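Local coordinates for R.MvaI (Kocuria varians, PDB 2OAA), which cleaves double-stranded DNA as a restriction endonuclease, cutting within the sequence CCWGG, where W is A or T, at a contact of chain A with DNA. Residues are numbered along the deposited sequence; one frame, centred on the assembly and turned at random.

Contact 1: a contact of chain A with DNA. Residues 34-35, 60-61. With nucleotides of chain B.
Thr61 grips the phosphate of DG8 twice, with its backbone amide and its side-chain hydroxyl both bonding to the same oxygen. Thr61 N donates to OP1 of DG8 over 2.9 Å in a nearly straight bond (163° at the hydrogen). The hydroxyl OG1 of Thr61 donates to OP1 of DG8 over a shorter 2.7 Å. The side-chain torsion makes this double hold possible: chi1 of 66° sets OG1 between the backbone N and the carbonyl carbon, where hydroxyl and amide close on the oxygen like a pincer. The methyl CG2 swings beside the backbone N and also lies against OP1.

Beside Thr61, on the same side of the strand, the first turn of helix 33-41 packs on the sugar-phosphate chain. Ile34 lays its branch methyl CG2 against the deoxyribose, 3.7 Å from C4' of DG8. The other arm, with CG1 anti to the backbone N (chi1 -173°), carries CD1 on towards OP1 of the DG9 phosphate. Gly35, lacking a side chain, lets its CA come up to OP1 of DG8, and its carbonyl O shares water 3 with that oxygen.

Waters extend the hold along the strand in both directions. Water 1 links Thr61 O to OP2 of DG9. Lys60, the lysine of the PD-(D/E)XK nuclease motif, projects from strand 57-63, is extended beyond CG and bends at its last torsion. None of these contacts reads a base edge; they follow the backbone and probably help fix its register. Lys60 NZ, in the side-chain ammonium group, lies 2.9 Å from water 2, which in turn sits 2.9 Å from OP2 of DT7.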
loop_
_atom_site.group_PDB
_atom_site.type_symbol
_atom_site.label_atom_id
_atom_site.label_comp_id
_atom_site.label_asym_id
_atom_site.label_seq_id
_atom_site.Cartn_x
_atom_site.Cartn_y
_atom_site.Cartn_z
ATOM N N ILE A 34 -3.876 -13.588 0.419
ATOM C CA ILE A 34 -3.092 -13.824 -0.783
ATOM C C ILE A 34 -1.596 -13.664 -0.482
ATOM O O ILE A 34 -0.754 -14.436 -0.956
ATOM C CB ILE A 34 -3.533 -12.912 -1.934
ATOM C CG1 ILE A 34 -2.804 -13.295 -3.223
ATOM C CG2 ILE A 34 -3.352 -11.411 -1.575
ATOM C CD1 ILE A 34 -3.240 -12.485 -4.447
ATOM N N GLY A 35 -1.276 -12.685 0.352
ATOM C CA GLY A 35 0.107 -12.390 0.698
ATOM C C GLY A 35 0.636 -13.306 1.780
ATOM O O GLY A 35 1.793 -13.740 1.715
ATOM N N LYS A 60 5.630 -8.714 -3.818
ATOM C CA LYS A 60 4.230 -8.328 -3.601
ATOM C C LYS A 60 3.356 -9.230 -4.433
ATOM O O LYS A 60 3.662 -9.466 -5.602
ATOM C CB LYS A 60 3.991 -6.874 -4.023
ATOM C CG LYS A 60 4.888 -5.863 -3.310
ATOM C CD LYS A 60 4.483 -4.440 -3.575
ATOM C CE LYS A 60 5.400 -3.505 -2.800
ATOM N NZ LYS A 60 5.257 -3.586 -1.305
ATOM N N THR A 61 2.273 -9.730 -3.850
ATOM C CA THR A 61 1.276 -10.468 -4.617
ATOM C C THR A 61 0.102 -9.561 -4.992
ATOM O O THR A 61 -0.211 -8.589 -4.286
ATOM C CB THR A 61 0.766 -11.701 -3.855
ATOM O OG1 THR A 61 0.043 -11.286 -2.690
ATOM C CG2 THR A 61 1.918 -12.585 -3.433
ATOM P P DT B 7 5.056 -6.126 3.331
ATOM O OP1 DT B 7 6.046 -6.958 2.600
ATOM O OP2 DT B 7 4.834 -4.718 2.925
ATOM O "O5'" DT B 7 3.658 -6.887 3.357
ATOM C "C5'" DT B 7 3.611 -8.290 3.600
ATOM C "C4'" DT B 7 2.181 -8.768 3.678
ATOM O "O4'" DT B 7 1.466 -8.135 4.761
ATOM C "C3'" DT B 7 1.319 -8.458 2.470
ATOM O "O3'" DT B 7 1.672 -9.292 1.368
ATOM C "C2'" DT B 7 -0.056 -8.742 3.035
ATOM C "C1'" DT B 7 0.074 -8.095 4.421
ATOM N N1 DT B 7 -0.367 -6.685 4.425
ATOM C C2 DT B 7 -1.714 -6.458 4.572
ATOM O O2 DT B 7 -2.521 -7.356 4.729
ATOM N N3 DT B 7 -2.084 -5.138 4.519
ATOM C C4 DT B 7 -1.261 -4.047 4.337
ATOM O O4 DT B 7 -1.745 -2.918 4.293
ATOM C C5 DT B 7 0.149 -4.355 4.203
ATOM C C7 DT B 7 1.119 -3.235 3.997
ATOM C C6 DT B 7 0.523 -5.642 4.264
ATOM P P DG B 8 1.280 -8.833 -0.117
ATOM O OP1 DG B 8 1.736 -9.893 -1.046
ATOM O OP2 DG B 8 1.720 -7.429 -0.321
ATOM O "O5'" DG B 8 -0.304 -8.869 -0.055
ATOM C "C5'" DG B 8 -1.093 -8.066 -0.911
ATOM C "C4'" DG B 8 -2.495 -8.001 -0.366
ATOM O "O4'" DG B 8 -2.577 -7.170 0.810
ATOM C "C3'" DG B 8 -3.520 -7.396 -1.298
ATOM O "O3'" DG B 8 -3.784 -8.339 -2.344
ATOM C "C2'" DG B 8 -4.671 -7.204 -0.331
ATOM C "C1'" DG B 8 -3.928 -6.718 0.928
ATOM N N9 DG B 8 -3.924 -5.265 1.033
ATOM C C8 DG B 8 -2.870 -4.392 0.871
ATOM N N7 DG B 8 -3.225 -3.139 0.982
ATOM C C5 DG B 8 -4.591 -3.192 1.242
ATOM C C6 DG B 8 -5.539 -2.150 1.453
ATOM O O6 DG B 8 -5.362 -0.927 1.442
ATOM N N1 DG B 8 -6.813 -2.660 1.693
ATOM C C2 DG B 8 -7.139 -3.992 1.722
ATOM N N2 DG B 8 -8.422 -4.287 1.976
ATOM N N3 DG B 8 -6.270 -4.967 1.519
ATOM C C4 DG B 8 -5.027 -4.498 1.289
ATOM P P DG B 9 -4.709 -7.924 -3.589
ATOM O OP1 DG B 9 -4.867 -9.145 -4.416
ATOM O OP2 DG B 9 -4.196 -6.680 -4.210
ATOM O "O5'" DG B 9 -6.071 -7.565 -2.865
ATOM C "C5'" DG B 9 -7.301 -7.549 -3.554
ATOM C "C4'" DG B 9 -8.403 -7.852 -2.573
ATOM O "O4'" DG B 9 -8.286 -6.924 -1.465
ATOM C "C3'" DG B 9 -9.815 -7.693 -3.114
ATOM O "O3'" DG B 9 -10.678 -8.620 -2.470
ATOM C "C2'" DG B 9 -10.175 -6.269 -2.736
ATOM C "C1'" DG B 9 -9.373 -6.006 -1.462
ATOM N N9 DG B 9 -8.834 -4.650 -1.476
ATOM C C8 DG B 9 -7.569 -4.240 -1.824
ATOM N N7 DG B 9 -7.447 -2.940 -1.866
ATOM C C5 DG B 9 -8.700 -2.467 -1.497
ATOM C C6 DG B 9 -9.197 -1.137 -1.400
ATOM O O6 DG B 9 -8.617 -0.074 -1.656
ATOM N N1 DG B 9 -10.522 -1.118 -0.973
ATOM C C2 DG B 9 -11.277 -2.231 -0.693
ATOM N N2 DG B 9 -12.531 -2.012 -0.275
ATOM N N3 DG B 9 -10.836 -3.468 -0.809
ATOM C C4 DG B 9 -9.550 -3.511 -1.213
HETATM O O HOH W 1 -1.514 -6.225 -4.228
HETATM O O HOH W 2 3.146 -3.969 0.666
HETATM O O HOH W 3 3.548 -11.718 -0.013
#

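Contact 2: a contact of chain A with DNA. Residues 39, 49, 53, 58, 162. With nucleotides of chain B.
The acidic half of the PD-(D/E)XK active site, Asp53 and Glu58, faces the phosphate joining DC6 to DT7, the scissile phosphate of the CC/WGG cut. Both carboxylates address the same phosphate oxygen: OD1 of Asp53 lies 3.2 Å from OP1 of DT7, and OE2 of Glu58 is 3.3 Å from it. Glu58 gets there from strand 57-63 by a bend at chi2 (70°), which folds its carboxylate back towards that of Asp53. The two residues bind calcium in a structure of this protein, and a metal ion held by them would probably also meet OP1 of DT7.

Lys162, the last residue of helix 152-162, reaches in alongside them. Its chain is extended until chi4 (87°), where it turns to put NZ between successive phosphates. NZ of Lys162 forms salt bridges to OP1 of DC6 at 2.7 Å and to OP2 of DT7 at 2.9 Å. An alanine here would probably leave both phosphate oxygens without this positive partner and let the backbone shift beside the acidic pair.

Packing round the sugars is lighter. The carbonyl O of Leu49 approaches C5' of DC6, and OE2 of Glu39 approaches C5' of DT7 at 3.8 Å. Together the site presents the scissile phosphate to the catalytic carboxylates and probably steadies the strand for cleavage.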
loop_
_atom_site.group_PDB
_atom_site.type_symbol
_atom_site.label_atom_id
_atom_site.label_comp_id
_atom_site.label_asym_id
_atom_site.label_seq_id
_atom_site.Cartn_x
_atom_site.Cartn_y
_atom_site.Cartn_z
ATOM N N GLU A 39 3.809 -15.957 1.452
ATOM C CA GLU A 39 4.920 -15.930 2.410
ATOM C C GLU A 39 5.102 -17.282 3.096
ATOM O O GLU A 39 6.232 -17.744 3.247
ATOM C CB GLU A 39 4.789 -14.776 3.425
ATOM C CG GLU A 39 4.974 -13.381 2.789
ATOM C CD GLU A 39 5.375 -12.255 3.769
ATOM O OE1 GLU A 39 5.129 -12.361 4.988
ATOM O OE2 GLU A 39 5.940 -11.234 3.303
ATOM N N LEU A 49 8.911 -5.479 9.724
ATOM C CA LEU A 49 10.075 -4.658 9.381
ATOM C C LEU A 49 9.927 -4.020 8.006
ATOM O O LEU A 49 9.459 -4.663 7.069
ATOM C CB LEU A 49 11.364 -5.483 9.417
ATOM C CG LEU A 49 11.790 -6.176 10.724
ATOM C CD1 LEU A 49 13.291 -6.461 10.659
ATOM C CD2 LEU A 49 11.467 -5.361 11.970
ATOM N N ASP A 53 11.771 -8.450 1.394
ATOM C CA ASP A 53 11.283 -9.773 1.792
ATOM C C ASP A 53 12.282 -10.894 1.585
ATOM O O ASP A 53 12.318 -11.845 2.370
ATOM C CB ASP A 53 10.024 -10.113 1.012
ATOM C CG ASP A 53 8.914 -9.165 1.300
ATOM O OD1 ASP A 53 8.534 -9.036 2.489
ATOM O OD2 ASP A 53 8.425 -8.539 0.345
ATOM N N GLU A 58 11.996 -6.951 -2.750
ATOM C CA GLU A 58 10.655 -6.884 -2.209
ATOM C C GLU A 58 9.736 -7.765 -3.055
ATOM O O GLU A 58 9.833 -7.771 -4.276
ATOM C CB GLU A 58 10.177 -5.424 -2.262
ATOM C CG GLU A 58 8.714 -5.212 -1.957
ATOM C CD GLU A 58 8.349 -5.451 -0.510
ATOM O OE1 GLU A 58 9.266 -5.513 0.351
ATOM O OE2 GLU A 58 7.126 -5.553 -0.232
ATOM N N LYS A 162 13.489 -0.527 1.154
ATOM C CA LYS A 162 12.507 -1.588 0.893
ATOM C C LYS A 162 12.313 -1.902 -0.591
ATOM O O LYS A 162 12.066 -3.063 -0.956
ATOM C CB LYS A 162 11.151 -1.187 1.524
ATOM C CG LYS A 162 10.060 -2.249 1.512
ATOM C CD LYS A 162 8.706 -1.585 1.814
ATOM C CE LYS A 162 7.537 -2.548 1.751
ATOM N NZ LYS A 162 7.314 -3.223 3.049
ATOM P P DC B 6 6.047 -1.301 5.963
ATOM O OP1 DC B 6 7.237 -1.392 5.077
ATOM O OP2 DC B 6 4.888 -0.465 5.558
ATOM O "O5'" DC B 6 5.513 -2.768 6.254
ATOM C "C5'" DC B 6 6.399 -3.780 6.728
ATOM C "C4'" DC B 6 5.627 -5.046 7.015
ATOM O "O4'" DC B 6 4.680 -4.851 8.087
ATOM C "C3'" DC B 6 4.760 -5.528 5.865
ATOM O "O3'" DC B 6 5.551 -6.158 4.860
ATOM C "C2'" DC B 6 3.844 -6.493 6.580
ATOM C "C1'" DC B 6 3.562 -5.717 7.870
ATOM N N1 DC B 6 2.344 -4.892 7.799
ATOM C C2 DC B 6 1.110 -5.537 7.840
ATOM O O2 DC B 6 1.090 -6.776 7.885
ATOM N N3 DC B 6 -0.026 -4.803 7.821
ATOM C C4 DC B 6 0.043 -3.470 7.755
ATOM N N4 DC B 6 -1.103 -2.786 7.770
ATOM C C5 DC B 6 1.293 -2.783 7.682
ATOM C C6 DC B 6 2.409 -3.528 7.708
ATOM P P DT B 7 5.056 -6.126 3.331
ATOM O OP1 DT B 7 6.046 -6.958 2.600
ATOM O OP2 DT B 7 4.834 -4.718 2.925
ATOM O "O5'" DT B 7 3.658 -6.887 3.357
ATOM C "C5'" DT B 7 3.611 -8.290 3.600
ATOM C "C4'" DT B 7 2.181 -8.768 3.678
ATOM O "O4'" DT B 7 1.466 -8.135 4.761
ATOM C "C3'" DT B 7 1.319 -8.458 2.470
ATOM O "O3'" DT B 7 1.672 -9.292 1.368
ATOM C "C2'" DT B 7 -0.056 -8.742 3.035
ATOM C "C1'" DT B 7 0.074 -8.095 4.421
ATOM N N1 DT B 7 -0.367 -6.685 4.425
ATOM C C2 DT B 7 -1.714 -6.458 4.572
ATOM O O2 DT B 7 -2.521 -7.356 4.729
ATOM N N3 DT B 7 -2.084 -5.138 4.519
ATOM C C4 DT B 7 -1.261 -4.047 4.337
ATOM O O4 DT B 7 -1.745 -2.918 4.293
ATOM C C5 DT B 7 0.149 -4.355 4.203
ATOM C C7 DT B 7 1.119 -3.235 3.997
ATOM C C6 DT B 7 0.523 -5.642 4.264
#

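Contact 1 and contact 2, whose C-alpha centres lie about 11 Å apart, hold neighbouring stretches of one strand and meet at DT7. Two elements serve both: helix 33-41 contributes Ile34 and Gly35 to contact 1 and Glu39 to contact 2, while strand 57-63 supplies Lys60 and Thr61 to the first and Glu58 to the second. Glu58 and Lys60 are the E-X-K end of the catalytic motif, divided between the contacts. Anchoring the phosphate 3' to the cut in contact 1 therefore probably helps register the scissile one in contact 2, within a single protein chain.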